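Local coordinates for protein caspase-1 (PDB 1M72) that probably acts as an executioner cysteine protease of insect apoptosis, cleaving target proteins within the caspase activation cascade, at residues C[82-85]-C[86-90]; C[113-117]-C[118-122]. All blocks are in the same frame, centred on the assembly; numbering follows the deposited sequence.

Contact 1 of 2, residues C[82-85]-C[86-90]; sequences EINK and FIQQT
Glu82, Ile83, Asn84 and Lys85 each offer a backbone carbonyl to the amide four residues on, in Phe86, Ile87, Gln88 and Gln89, so the two segments form one unbroken run of alpha-helix. Glu82 O to Phe86 N, at 3.0 Å, is almost perfectly straight at the hydrogen (178°). One turn on, Phe86 O is gripped twice by Thr90, whose N and OG1 approach it from opposite faces of the carbonyl plane; the OG1 bond, 2.8 Å, ties the buried hydroxyl back to its own helix.

On this scaffold side chains pair along the helix. Lys85 and Phe86, adjacent in sequence, run side by side: the lysine chain, bent at chi2 and again at chi4, brings NZ over one face of the ring, 3.3 Å from the centroid of Phe86, a cation-pi contact to which CE adds a CH-pi approach. The same NZ makes a weak hydrogen bond of 3.3 Å to Gln89 OE1, so the ammonium group meets the aromatic face and the amide oxygen in directions roughly at right angles. Around the helix, Gln88 NE2 donates to Asn84 OD1 over 3.0 Å, meeting a lone pair in the carbonyl plane of Asn84 although the two amides are turned 54° against each other. Asn84 CG lies anti to its own backbone N (chi1 -171°), which carries OD1 forward to this meeting. On the buried side Ile83 and Ile87 point the same way, with CG2 of Ile83 4.1 Å from CG1 of Ile87.

Helix 80-92 is amphipathic: Ile83 and Ile87 rest on Phe38 of strand 31-39 and Thr90 on Met34 and Ile36, whereas Asn84, Gln88, Lys85 and Gln89 make up a more polar side. Phe86 meets the ring of Phe75 from strand 70-76 at one edge of the sheet.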
loop_
_atom_site.group_PDB
_atom_site.type_symbol
_atom_site.label_atom_id
_atom_site.label_comp_id
_atom_site.label_asym_id
_atom_site.label_seq_id
_atom_site.Cartn_x
_atom_site.Cartn_y
_atom_site.Cartn_z
ATOM N N GLU C 82 5.118 -3.186 -27.199
ATOM C CA GLU C 82 3.711 -3.246 -27.516
ATOM C C GLU C 82 2.907 -2.831 -26.305
ATOM O O GLU C 82 1.958 -2.070 -26.427
ATOM C CB GLU C 82 3.320 -4.650 -27.936
ATOM C CG GLU C 82 4.175 -5.198 -29.052
ATOM C CD GLU C 82 3.570 -6.443 -29.683
ATOM O OE1 GLU C 82 2.963 -6.299 -30.758
ATOM O OE2 GLU C 82 3.676 -7.557 -29.113
ATOM N N ILE C 83 3.275 -3.342 -25.141
ATOM C CA ILE C 83 2.588 -2.978 -23.919
ATOM C C ILE C 83 2.765 -1.454 -23.730
ATOM O O ILE C 83 1.792 -0.706 -23.521
ATOM C CB ILE C 83 3.204 -3.712 -22.710
ATOM C CG1 ILE C 83 2.948 -5.213 -22.832
ATOM C CG2 ILE C 83 2.660 -3.128 -21.393
ATOM C CD1 ILE C 83 3.674 -6.062 -21.786
ATOM N N ASN C 84 4.008 -0.994 -23.851
ATOM C CA ASN C 84 4.265 0.402 -23.666
ATOM C C ASN C 84 3.473 1.285 -24.603
ATOM O O ASN C 84 2.996 2.347 -24.204
ATOM C CB ASN C 84 5.733 0.712 -23.804
ATOM C CG ASN C 84 6.033 2.128 -23.405
ATOM O OD1 ASN C 84 5.404 3.054 -23.915
ATOM N ND2 ASN C 84 6.981 2.319 -22.483
ATOM N N LYS C 85 3.316 0.838 -25.840
ATOM C CA LYS C 85 2.572 1.596 -26.842
ATOM C C LYS C 85 1.087 1.705 -26.495
ATOM O O LYS C 85 0.529 2.798 -26.494
ATOM C CB LYS C 85 2.778 0.938 -28.213
ATOM C CG LYS C 85 1.573 0.858 -29.125
ATOM C CD LYS C 85 1.621 -0.467 -29.899
ATOM C CE LYS C 85 0.631 -0.502 -31.063
ATOM N NZ LYS C 85 -0.764 -0.215 -30.614
ATOM N N PHE C 86 0.447 0.571 -26.221
ATOM C CA PHE C 86 -0.955 0.575 -25.857
ATOM C C PHE C 86 -1.212 1.368 -24.562
ATOM O O PHE C 86 -2.259 1.976 -24.413
ATOM C CB PHE C 86 -1.466 -0.852 -25.719
ATOM C CG PHE C 86 -1.681 -1.548 -27.048
ATOM C CD1 PHE C 86 -2.662 -1.093 -27.943
ATOM C CD2 PHE C 86 -0.923 -2.672 -27.407
ATOM C CE1 PHE C 86 -2.881 -1.761 -29.169
ATOM C CE2 PHE C 86 -1.133 -3.343 -28.635
ATOM C CZ PHE C 86 -2.107 -2.891 -29.508
ATOM N N ILE C 87 -0.252 1.362 -23.643
ATOM C CA ILE C 87 -0.375 2.087 -22.397
ATOM C C ILE C 87 -0.401 3.574 -22.716
ATOM O O ILE C 87 -1.251 4.301 -22.225
ATOM C CB ILE C 87 0.814 1.754 -21.450
ATOM C CG1 ILE C 87 0.597 0.379 -20.806
ATOM C CG2 ILE C 87 0.982 2.823 -20.378
ATOM C CD1 ILE C 87 -0.373 0.403 -19.675
ATOM N N GLN C 88 0.534 4.030 -23.542
ATOM C CA GLN C 88 0.582 5.428 -23.908
ATOM C C GLN C 88 -0.691 5.847 -24.643
ATOM O O GLN C 88 -1.255 6.899 -24.376
ATOM C CB GLN C 88 1.806 5.714 -24.778
ATOM C CG GLN C 88 3.136 5.487 -24.088
ATOM C CD GLN C 88 4.218 6.472 -24.550
ATOM O OE1 GLN C 88 3.919 7.618 -24.904
ATOM N NE2 GLN C 88 5.485 6.038 -24.520
ATOM N N GLN C 89 -1.167 5.017 -25.550
ATOM C CA GLN C 89 -2.354 5.390 -26.295
ATOM C C GLN C 89 -3.552 5.468 -25.360
ATOM O O GLN C 89 -4.462 6.288 -25.532
ATOM C CB GLN C 89 -2.631 4.379 -27.388
ATOM C CG GLN C 89 -1.443 4.038 -28.255
ATOM C CD GLN C 89 -1.841 3.083 -29.369
ATOM O OE1 GLN C 89 -2.617 2.140 -29.144
ATOM N NE2 GLN C 89 -1.321 3.322 -30.581
ATOM N N THR C 90 -3.555 4.595 -24.364
ATOM C CA THR C 90 -4.632 4.597 -23.410
ATOM C C THR C 90 -4.540 5.904 -22.614
ATOM O O THR C 90 -5.560 6.562 -22.363
ATOM C CB THR C 90 -4.513 3.415 -22.452
ATOM O OG1 THR C 90 -4.805 2.208 -23.155
ATOM C CG2 THR C 90 -5.482 3.571 -21.305
#

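Contact 2 of 2, residues C[113-117]-C[118-122]; sequences MLYAK and DTHYK
Met113 crosses His120 at the open end of this beta hairpin, its SD lying over one face of the imidazole, 4.1 Å from the centroid of the His120 ring. Its CG is anti to the backbone N (chi1 -179°), and this brings CG within 3.4 Å of His120 CB.

Leu114 makes the antiparallel hydrogen-bonded pair with Tyr121: Leu114 N reaches Tyr121 O at 3.0 Å, and Tyr121 N returns to Leu114 O at 2.9 Å. The two side chains share a face of the sheet. Tyr121 CG stands between its backbone N and carbonyl carbon (chi1 58°), folding the phenol back over the hairpin until Leu114 CB sits above the ring, 3.6 Å from CZ of Tyr121.

Tyr115 faces His120 as a non-hydrogen-bonded pair on the other side of the sheet, their ring planes 86° apart and Tyr115 CD2 against His120 CB. Its carbonyl accepts from Thr107 OG1 and from a water 2.7 Å from Tyr115 O; that water also bonds to Tyr121 OH, near the edge of the ring, bridging the strands.

Ala116 N closes the turn end with a bond to Thr119 O of 2.8 Å, while its CB packs on Tyr121. The Lys117 backbone bonds to Asp44 and Leu78, and Asp118 OD1, held by Ser80 N, also takes a weak bond from Thr119 N.

Strand 113-115 is the middle of a small antiparallel sheet, with 109-110 on its other side, where Tyr115 OH bonds to Glu110 and its backbone to His108, the probable catalytic histidine; helix 80-92 meets Ala116, Thr119 and Tyr121.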
loop_
_atom_site.group_PDB
_atom_site.type_symbol
_atom_site.label_atom_id
_atom_site.label_comp_id
_atom_site.label_asym_id
_atom_site.label_seq_id
_atom_site.Cartn_x
_atom_site.Cartn_y
_atom_site.Cartn_z
ATOM N N MET C 113 10.614 -5.814 -11.308
ATOM C CA MET C 113 10.628 -6.205 -12.706
ATOM C C MET C 113 9.438 -7.071 -13.162
ATOM O O MET C 113 8.979 -7.948 -12.422
ATOM C CB MET C 113 11.974 -6.921 -12.945
ATOM C CG MET C 113 12.281 -7.420 -14.330
ATOM S SD MET C 113 13.700 -8.652 -14.319
ATOM C CE MET C 113 14.936 -7.807 -13.278
ATOM N N LEU C 114 8.951 -6.781 -14.365
ATOM C CA LEU C 114 7.904 -7.541 -15.011
ATOM C C LEU C 114 8.434 -8.005 -16.386
ATOM O O LEU C 114 9.247 -7.314 -17.017
ATOM C CB LEU C 114 6.637 -6.682 -15.201
ATOM C CG LEU C 114 5.960 -6.391 -13.862
ATOM C CD1 LEU C 114 4.808 -5.482 -14.062
ATOM C CD2 LEU C 114 5.505 -7.684 -13.236
ATOM N N TYR C 115 7.982 -9.166 -16.857
ATOM C CA TYR C 115 8.415 -9.648 -18.170
ATOM C C TYR C 115 7.343 -9.531 -19.225
ATOM O O TYR C 115 6.183 -9.846 -18.997
ATOM C CB TYR C 115 8.873 -11.125 -18.132
ATOM C CG TYR C 115 10.240 -11.362 -17.525
ATOM C CD1 TYR C 115 10.359 -11.763 -16.195
ATOM C CD2 TYR C 115 11.416 -11.129 -18.262
ATOM C CE1 TYR C 115 11.611 -11.928 -15.584
ATOM C CE2 TYR C 115 12.708 -11.288 -17.662
ATOM C CZ TYR C 115 12.778 -11.687 -16.319
ATOM O OH TYR C 115 13.978 -11.844 -15.678
ATOM N N ALA C 116 7.743 -9.044 -20.384
ATOM C CA ALA C 116 6.871 -8.969 -21.549
ATOM C C ALA C 116 7.189 -10.301 -22.255
ATOM O O ALA C 116 7.814 -11.178 -21.671
ATOM C CB ALA C 116 7.274 -7.817 -22.424
ATOM N N LYS C 117 6.799 -10.450 -23.517
ATOM C CA LYS C 117 7.095 -11.690 -24.216
ATOM C C LYS C 117 8.584 -11.788 -24.511
ATOM O O LYS C 117 9.185 -12.848 -24.372
ATOM C CB LYS C 117 6.329 -11.768 -25.536
ATOM C CG LYS C 117 6.698 -13.015 -26.347
ATOM C CD LYS C 117 5.854 -13.162 -27.583
ATOM C CE LYS C 117 6.374 -12.280 -28.668
ATOM N NZ LYS C 117 5.470 -12.318 -29.843
ATOM N N ASP C 118 9.169 -10.655 -24.883
ATOM C CA ASP C 118 10.573 -10.563 -25.259
ATOM C C ASP C 118 11.583 -10.097 -24.207
ATOM O O ASP C 118 12.714 -10.559 -24.193
ATOM C CB ASP C 118 10.669 -9.645 -26.481
ATOM C CG ASP C 118 10.124 -8.239 -26.192
ATOM O OD1 ASP C 118 9.329 -8.082 -25.243
ATOM O OD2 ASP C 118 10.478 -7.292 -26.911
ATOM N N THR C 119 11.224 -9.167 -23.336
ATOM C CA THR C 119 12.209 -8.705 -22.371
ATOM C C THR C 119 11.480 -8.108 -21.174
ATOM O O THR C 119 10.260 -8.149 -21.146
ATOM C CB THR C 119 13.172 -7.663 -23.044
ATOM O OG1 THR C 119 14.164 -7.237 -22.102
ATOM C CG2 THR C 119 12.374 -6.454 -23.583
ATOM N N HIS C 120 12.204 -7.579 -20.189
ATOM C CA HIS C 120 11.554 -7.029 -18.990
ATOM C C HIS C 120 11.505 -5.496 -18.931
ATOM O O HIS C 120 12.252 -4.813 -19.615
ATOM C CB HIS C 120 12.274 -7.526 -17.742
ATOM C CG HIS C 120 13.718 -7.167 -17.734
ATOM N ND1 HIS C 120 14.169 -5.922 -17.349
ATOM C CD2 HIS C 120 14.799 -7.830 -18.212
ATOM C CE1 HIS C 120 15.463 -5.830 -17.596
ATOM N NE2 HIS C 120 15.868 -6.974 -18.122
ATOM N N TYR C 121 10.605 -4.975 -18.110
ATOM C CA TYR C 121 10.465 -3.541 -17.923
ATOM C C TYR C 121 10.123 -3.300 -16.445
ATOM O O TYR C 121 9.826 -4.254 -15.675
ATOM C CB TYR C 121 9.369 -2.997 -18.827
ATOM C CG TYR C 121 8.044 -3.649 -18.591
ATOM C CD1 TYR C 121 7.111 -3.089 -17.719
ATOM C CD2 TYR C 121 7.720 -4.845 -19.221
ATOM C CE1 TYR C 121 5.863 -3.711 -17.483
ATOM C CE2 TYR C 121 6.484 -5.472 -18.993
ATOM C CZ TYR C 121 5.563 -4.892 -18.120
ATOM O OH TYR C 121 4.363 -5.520 -17.903
ATOM N N LYS C 122 10.213 -2.035 -16.037
ATOM C CA LYS C 122 9.905 -1.680 -14.675
ATOM C C LYS C 122 8.400 -1.536 -14.515
ATOM O O LYS C 122 7.737 -0.893 -15.323
ATOM C CB LYS C 122 10.596 -0.366 -14.278
ATOM C CG LYS C 122 12.113 -0.499 -14.174
ATOM C CD LYS C 122 12.731 0.783 -13.628
ATOM C CE LYS C 122 14.296 0.787 -13.768
ATOM N NZ LYS C 122 14.980 -0.234 -12.901
HETATM O O HOH W 1 4.242 -7.924 -19.120
#

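Overall arrangement
The two contacts illustrate how local order is assembled into a fold: each closes within ten residues, and they come in series along the chain, the helix of contact 1 before the hairpin of contact 2, both inside the caspase domain. Their centres lie 14 Å apart. They meet directly where Ile83 CD1 packs 4.0 Å from Tyr121 OH and 4.1 Å from Ala116 CB, so one isoleucine faces both strand 31-39 of the central six-stranded sheet and the hairpin. The hairpin lies against the probable catalytic His108, through Tyr115, with the probable nucleophile Cys150 about 8 Å from the side chain of Leu114. Helix 80-92 therefore joins the core sheet to the structure flanking the active site.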